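Local structure of iron aquisition yersiniabactin synthesis enzyme, YbtT (Escherichia coli, 6BA9) at residues P185-D198 / W212-H226. The protein is a low-specificity type II thioesterase that maintains production of the metallophore yersiniabactin, probably by hydrolysing thioesters on the synthetase. The protein carries 1 engineered substitution. Sequence-based numbering, arbitrary orientation.
Sequences PLRTPALLLCGSHD and WLSHVTGPVVIDGDH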
loop_
_atom_site.group_PDB
_atom_site.type_symbol
_atom_site.label_atom_id
_atom_site.label_comp_id
_atom_site.label_asym_id
_atom_site.label_seq_id
_atom_site.Cartn_x
_atom_site.Cartn_y
_atom_site.Cartn_z
ATOM N N PRO A 185 19.622 4.787 0.443
ATOM C CA PRO A 185 18.395 5.171 -0.243
ATOM C C PRO A 185 18.118 4.215 -1.388
ATOM O O PRO A 185 19.018 3.571 -1.938
ATOM C CB PRO A 185 18.704 6.577 -0.763
ATOM C CG PRO A 185 20.179 6.574 -0.950
ATOM C CD PRO A 185 20.733 5.719 0.152
ATOM N N LEU A 186 16.852 4.110 -1.738
ATOM C CA LEU A 186 16.461 3.272 -2.854
ATOM C C LEU A 186 16.664 4.019 -4.152
ATOM O O LEU A 186 16.417 5.227 -4.228
ATOM C CB LEU A 186 14.989 2.887 -2.718
ATOM C CG LEU A 186 14.639 1.930 -1.584
ATOM C CD1 LEU A 186 13.239 1.356 -1.821
ATOM C CD2 LEU A 186 15.648 0.799 -1.475
ATOM N N ARG A 187 17.140 3.308 -5.168
ATOM C CA ARG A 187 17.386 3.887 -6.478
ATOM C C ARG A 187 16.271 3.637 -7.475
ATOM O O ARG A 187 16.261 4.267 -8.540
ATOM C CB ARG A 187 18.714 3.387 -7.032
ATOM C CG ARG A 187 19.898 4.038 -6.334
ATOM C CD ARG A 187 20.427 3.190 -5.201
ATOM N NE ARG A 187 21.439 3.899 -4.405
ATOM C CZ ARG A 187 22.322 3.293 -3.615
ATOM N NH1 ARG A 187 22.344 1.967 -3.531
ATOM N NH2 ARG A 187 23.194 4.012 -2.919
ATOM N N THR A 188 15.326 2.762 -7.164
ATOM C CA THR A 188 14.196 2.564 -8.059
ATOM C C THR A 188 13.456 3.891 -8.244
ATOM O O THR A 188 13.142 4.564 -7.252
ATOM C CB THR A 188 13.246 1.531 -7.444
ATOM O OG1 THR A 188 13.879 0.238 -7.381
ATOM C CG2 THR A 188 11.951 1.400 -8.252
ATOM N N PRO A 189 13.108 4.275 -9.471
ATOM C CA PRO A 189 12.359 5.524 -9.662
ATOM C C PRO A 189 11.030 5.470 -8.930
ATOM O O PRO A 189 10.312 4.464 -8.984
ATOM C CB PRO A 189 12.155 5.578 -11.175
ATOM C CG PRO A 189 13.303 4.810 -11.717
ATOM C CD PRO A 189 13.488 3.668 -10.754
ATOM N N ALA A 190 10.710 6.567 -8.253
ATOM C CA ALA A 190 9.630 6.616 -7.284
ATOM C C ALA A 190 8.727 7.812 -7.534
ATOM O O ALA A 190 9.180 8.903 -7.910
ATOM C CB ALA A 190 10.162 6.679 -5.867
ATOM N N LEU A 191 7.434 7.595 -7.278
ATOM C CA LEU A 191 6.415 8.623 -7.335
ATOM C C LEU A 191 5.731 8.699 -5.984
ATOM O O LEU A 191 5.340 7.664 -5.424
ATOM C CB LEU A 191 5.382 8.268 -8.394
ATOM C CG LEU A 191 4.123 9.122 -8.475
ATOM C CD1 LEU A 191 4.464 10.585 -8.844
ATOM C CD2 LEU A 191 3.149 8.527 -9.483
ATOM N N LEU A 192 5.588 9.908 -5.459
ATOM C CA LEU A 192 4.899 10.173 -4.211
ATOM C C LEU A 192 3.550 10.796 -4.525
ATOM O O LEU A 192 3.477 11.769 -5.290
ATOM C CB LEU A 192 5.706 11.155 -3.359
ATOM C CG LEU A 192 7.147 10.777 -3.005
ATOM C CD1 LEU A 192 7.804 11.854 -2.153
ATOM C CD2 LEU A 192 7.223 9.449 -2.300
ATOM N N LEU A 193 2.489 10.223 -3.956
ATOM C CA LEU A 193 1.134 10.724 -4.099
ATOM C C LEU A 193 0.582 11.076 -2.728
ATOM O O LEU A 193 0.838 10.378 -1.735
ATOM C CB LEU A 193 0.234 9.670 -4.756
ATOM C CG LEU A 193 0.593 9.226 -6.169
ATOM C CD1 LEU A 193 -0.388 8.172 -6.628
ATOM C CD2 LEU A 193 0.584 10.408 -7.121
ATOM N N CYS A 194 -0.189 12.154 -2.679
ATOM C CA CYS A 194 -0.939 12.511 -1.480
ATOM C C CYS A 194 -2.294 13.064 -1.899
ATOM O O CYS A 194 -2.528 13.381 -3.073
ATOM C CB CYS A 194 -0.159 13.469 -0.578
ATOM S SG CYS A 194 0.009 15.146 -1.255
ATOM N N GLY A 195 -3.186 13.164 -0.922
ATOM C CA GLY A 195 -4.540 13.638 -1.154
ATOM C C GLY A 195 -4.750 15.059 -0.660
ATOM O O GLY A 195 -4.321 15.417 0.432
ATOM N N SER A 196 -5.451 15.856 -1.472
ATOM C CA SER A 196 -5.665 17.263 -1.126
ATOM C C SER A 196 -6.312 17.421 0.241
ATOM O O SER A 196 -6.014 18.380 0.969
ATOM C CB SER A 196 -6.549 17.935 -2.182
ATOM O OG SER A 196 -7.812 17.316 -2.314
ATOM N N HIS A 197 -7.224 16.521 0.584
ATOM C CA HIS A 197 -7.969 16.575 1.834
ATOM C C HIS A 197 -7.851 15.263 2.592
ATOM O O HIS A 197 -8.794 14.825 3.249
ATOM C CB HIS A 197 -9.426 16.963 1.573
ATOM C CG HIS A 197 -9.565 18.340 1.006
ATOM N ND1 HIS A 197 -9.329 18.623 -0.324
ATOM C CD2 HIS A 197 -9.869 19.522 1.594
ATOM C CE1 HIS A 197 -9.494 19.917 -0.532
ATOM N NE2 HIS A 197 -9.829 20.485 0.613
ATOM N N ASP A 198 -6.687 14.612 2.484
ATOM C CA ASP A 198 -6.423 13.361 3.195
ATOM C C ASP A 198 -6.040 13.699 4.627
ATOM O O ASP A 198 -4.930 14.186 4.891
ATOM C CB ASP A 198 -5.302 12.591 2.494
ATOM C CG ASP A 198 -4.988 11.264 3.159
ATOM O OD1 ASP A 198 -5.487 10.989 4.269
ATOM O OD2 ASP A 198 -4.250 10.453 2.549
ATOM N N TRP A 212 14.520 9.084 1.707
ATOM C CA TRP A 212 14.741 7.650 1.530
ATOM C C TRP A 212 14.899 7.231 0.072
ATOM O O TRP A 212 15.145 6.047 -0.201
ATOM C CB TRP A 212 13.539 6.900 2.138
ATOM C CG TRP A 212 13.400 7.073 3.595
ATOM C CD1 TRP A 212 12.788 8.099 4.252
ATOM C CD2 TRP A 212 13.903 6.197 4.607
ATOM N NE1 TRP A 212 12.871 7.906 5.612
ATOM C CE2 TRP A 212 13.562 6.749 5.851
ATOM C CE3 TRP A 212 14.618 4.995 4.575
ATOM C CZ2 TRP A 212 13.890 6.136 7.048
ATOM C CZ3 TRP A 212 14.942 4.397 5.762
ATOM C CH2 TRP A 212 14.583 4.963 6.985
ATOM N N LEU A 213 14.754 8.153 -0.878
ATOM C CA LEU A 213 14.558 7.826 -2.284
ATOM C C LEU A 213 15.453 8.716 -3.132
ATOM O O LEU A 213 15.312 9.944 -3.110
ATOM C CB LEU A 213 13.085 8.032 -2.655
ATOM C CG LEU A 213 12.065 7.221 -1.855
ATOM C CD1 LEU A 213 10.637 7.703 -2.161
ATOM C CD2 LEU A 213 12.212 5.739 -2.168
ATOM N N SER A 214 16.376 8.107 -3.879
ATOM C CA SER A 214 17.325 8.880 -4.692
ATOM C C SER A 214 16.728 9.467 -5.961
ATOM O O SER A 214 17.249 10.475 -6.478
ATOM C CB SER A 214 18.508 7.992 -5.063
ATOM O OG SER A 214 19.173 7.616 -3.880
ATOM N N HIS A 215 15.671 8.877 -6.508
ATOM C CA HIS A 215 15.116 9.258 -7.807
ATOM C C HIS A 215 13.611 9.345 -7.618
ATOM O O HIS A 215 12.901 8.337 -7.746
ATOM C CB HIS A 215 15.506 8.266 -8.892
ATOM C CG HIS A 215 16.986 8.161 -9.072
ATOM N ND1 HIS A 215 17.690 7.008 -8.800
ATOM C CD2 HIS A 215 17.899 9.085 -9.446
ATOM C CE1 HIS A 215 18.978 7.225 -9.011
ATOM N NE2 HIS A 215 19.130 8.475 -9.402
ATOM N N VAL A 216 13.113 10.532 -7.287
ATOM C CA VAL A 216 11.752 10.661 -6.783
ATOM C C VAL A 216 11.100 11.907 -7.353
ATOM O O VAL A 216 11.737 12.955 -7.502
ATOM C CB VAL A 216 11.746 10.647 -5.247
ATOM C CG1 VAL A 216 12.562 11.790 -4.688
ATOM C CG2 VAL A 216 10.322 10.664 -4.704
ATOM N N THR A 217 9.825 11.781 -7.681
ATOM C CA THR A 217 8.984 12.864 -8.153
ATOM C C THR A 217 7.809 12.990 -7.204
ATOM O O THR A 217 7.225 11.977 -6.799
ATOM C CB THR A 217 8.431 12.542 -9.539
ATOM O OG1 THR A 217 9.509 12.350 -10.469
ATOM C CG2 THR A 217 7.528 13.683 -10.037
ATOM N N GLY A 218 7.431 14.223 -6.887
ATOM C CA GLY A 218 6.285 14.494 -6.045
ATOM C C GLY A 218 6.646 15.129 -4.717
ATOM O O GLY A 218 7.801 15.514 -4.489
ATOM N N PRO A 219 5.672 15.252 -3.797
ATOM C CA PRO A 219 4.307 14.718 -3.926
ATOM C C PRO A 219 3.486 15.347 -5.039
ATOM O O PRO A 219 3.563 16.561 -5.298
ATOM C CB PRO A 219 3.671 15.028 -2.559
ATOM C CG PRO A 219 4.850 15.201 -1.606
ATOM C CD PRO A 219 5.927 15.800 -2.456
ATOM N N VAL A 220 2.750 14.493 -5.735
ATOM C CA VAL A 220 1.712 14.898 -6.667
ATOM C C VAL A 220 0.388 14.762 -5.931
ATOM O O VAL A 220 0.101 13.713 -5.336
ATOM C CB VAL A 220 1.751 14.041 -7.945
ATOM C CG1 VAL A 220 0.544 14.334 -8.846
ATOM C CG2 VAL A 220 3.089 14.246 -8.704
ATOM N N VAL A 221 -0.396 15.836 -5.925
ATOM C CA VAL A 221 -1.622 15.920 -5.137
ATOM C C VAL A 221 -2.790 15.431 -5.982
ATOM O O VAL A 221 -3.056 15.955 -7.071
ATOM C CB VAL A 221 -1.866 17.360 -4.655
ATOM C CG1 VAL A 221 -3.165 17.441 -3.838
ATOM C CG2 VAL A 221 -0.719 17.862 -3.831
ATOM N N ILE A 222 -3.497 14.437 -5.474
ATOM C CA ILE A 222 -4.763 13.983 -6.033
ATOM C C ILE A 222 -5.884 14.609 -5.205
ATOM O O ILE A 222 -5.841 14.595 -3.968
ATOM C CB ILE A 222 -4.821 12.445 -6.031
ATOM C CG1 ILE A 222 -3.749 11.912 -7.006
ATOM C CG2 ILE A 222 -6.228 11.960 -6.380
ATOM C CD1 ILE A 222 -3.659 10.433 -7.086
ATOM N N ASP A 223 -6.864 15.213 -5.875
ATOM C CA ASP A 223 -7.974 15.822 -5.153
ATOM C C ASP A 223 -8.867 14.725 -4.573
ATOM O O ASP A 223 -9.446 13.929 -5.318
ATOM C CB ASP A 223 -8.760 16.746 -6.089
ATOM C CG ASP A 223 -7.984 18.011 -6.454
ATOM O OD1 ASP A 223 -7.008 18.366 -5.743
ATOM O OD2 ASP A 223 -8.360 18.670 -7.449
ATOM N N GLY A 224 -8.991 14.691 -3.256
ATOM C CA GLY A 224 -9.761 13.658 -2.594
ATOM C C GLY A 224 -9.384 13.543 -1.131
ATOM O O GLY A 224 -8.534 14.276 -0.619
ATOM N N ASP A 225 -10.059 12.609 -0.456
ATOM C CA ASP A 225 -9.777 12.299 0.938
ATOM C C ASP A 225 -8.872 11.062 0.999
ATOM O O ASP A 225 -8.303 10.643 -0.010
ATOM C CB ASP A 225 -11.081 12.165 1.737
ATOM C CG ASP A 225 -11.932 10.982 1.324
ATOM O OD1 ASP A 225 -11.473 10.051 0.634
ATOM O OD2 ASP A 225 -13.120 10.972 1.718
ATOM N N HIS A 226 -8.753 10.454 2.186
ATOM C CA HIS A 226 -7.797 9.354 2.364
ATOM C C HIS A 226 -8.059 8.188 1.418
ATOM O O HIS A 226 -7.142 7.416 1.120
ATOM C CB HIS A 226 -7.809 8.831 3.810
ATOM C CG HIS A 226 -6.727 7.825 4.108
ATOM N ND1 HIS A 226 -5.393 8.114 3.960
ATOM C CD2 HIS A 226 -6.794 6.538 4.520
ATOM C CE1 HIS A 226 -4.675 7.046 4.276
ATOM N NE2 HIS A 226 -5.505 6.079 4.622
HETATM O O HOH W 1 14.308 6.511 -5.644
HETATM O O HOH W 2 10.318 9.433 -10.535
HETATM O O HOH W 3 -9.379 11.849 4.828
#
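Leu192 packs tightly against Leu213 and Val216. Its CG lies 3.6 Å from Val216 CG2, and its CD2 meets Leu213 CD1. Ala190 CB also touches Leu213 CD1. Further along this face, Cys194 SG touches Pro219 CB and Val221 CG2. Parallel strands 190-195 and 216-222 shift register by one at a beta bulge, Gly218 and cis-bonded Pro219.

Toward solvent lie the exposed His215, Thr217, Val221 and His197. His215 turns its ring edge to Arg187 O, with ND1 3.1 Å away. A water accepts a hydrogen bond from His215 N and lies 2.8 Å from both Leu186 O and Thr188 O. Ser196 OG accepts a hydrogen bond from Gly224 N at 3.0 Å and also bonds His197 ND1.

Buried His226 ND1 is gripped by both Asp198 oxygens, OD2 at 3.0 Å in the straighter bond. Asp198 CG stands opposite its backbone N (chi1 -179°), which turns the carboxylate to His226, 55° from the ring plane. Glu200 N also holds Asp198 OD1. This pairing is consistent with the acid-histidine part of an alpha/beta-hydrolase triad.

Strand 216-222 is one edge of the seven-stranded sheet. Helix 203-207 packs on Cys194 and Pro219, helix 233-243 on Leu193 and Val220, and strand 112-116 flanks 190-195.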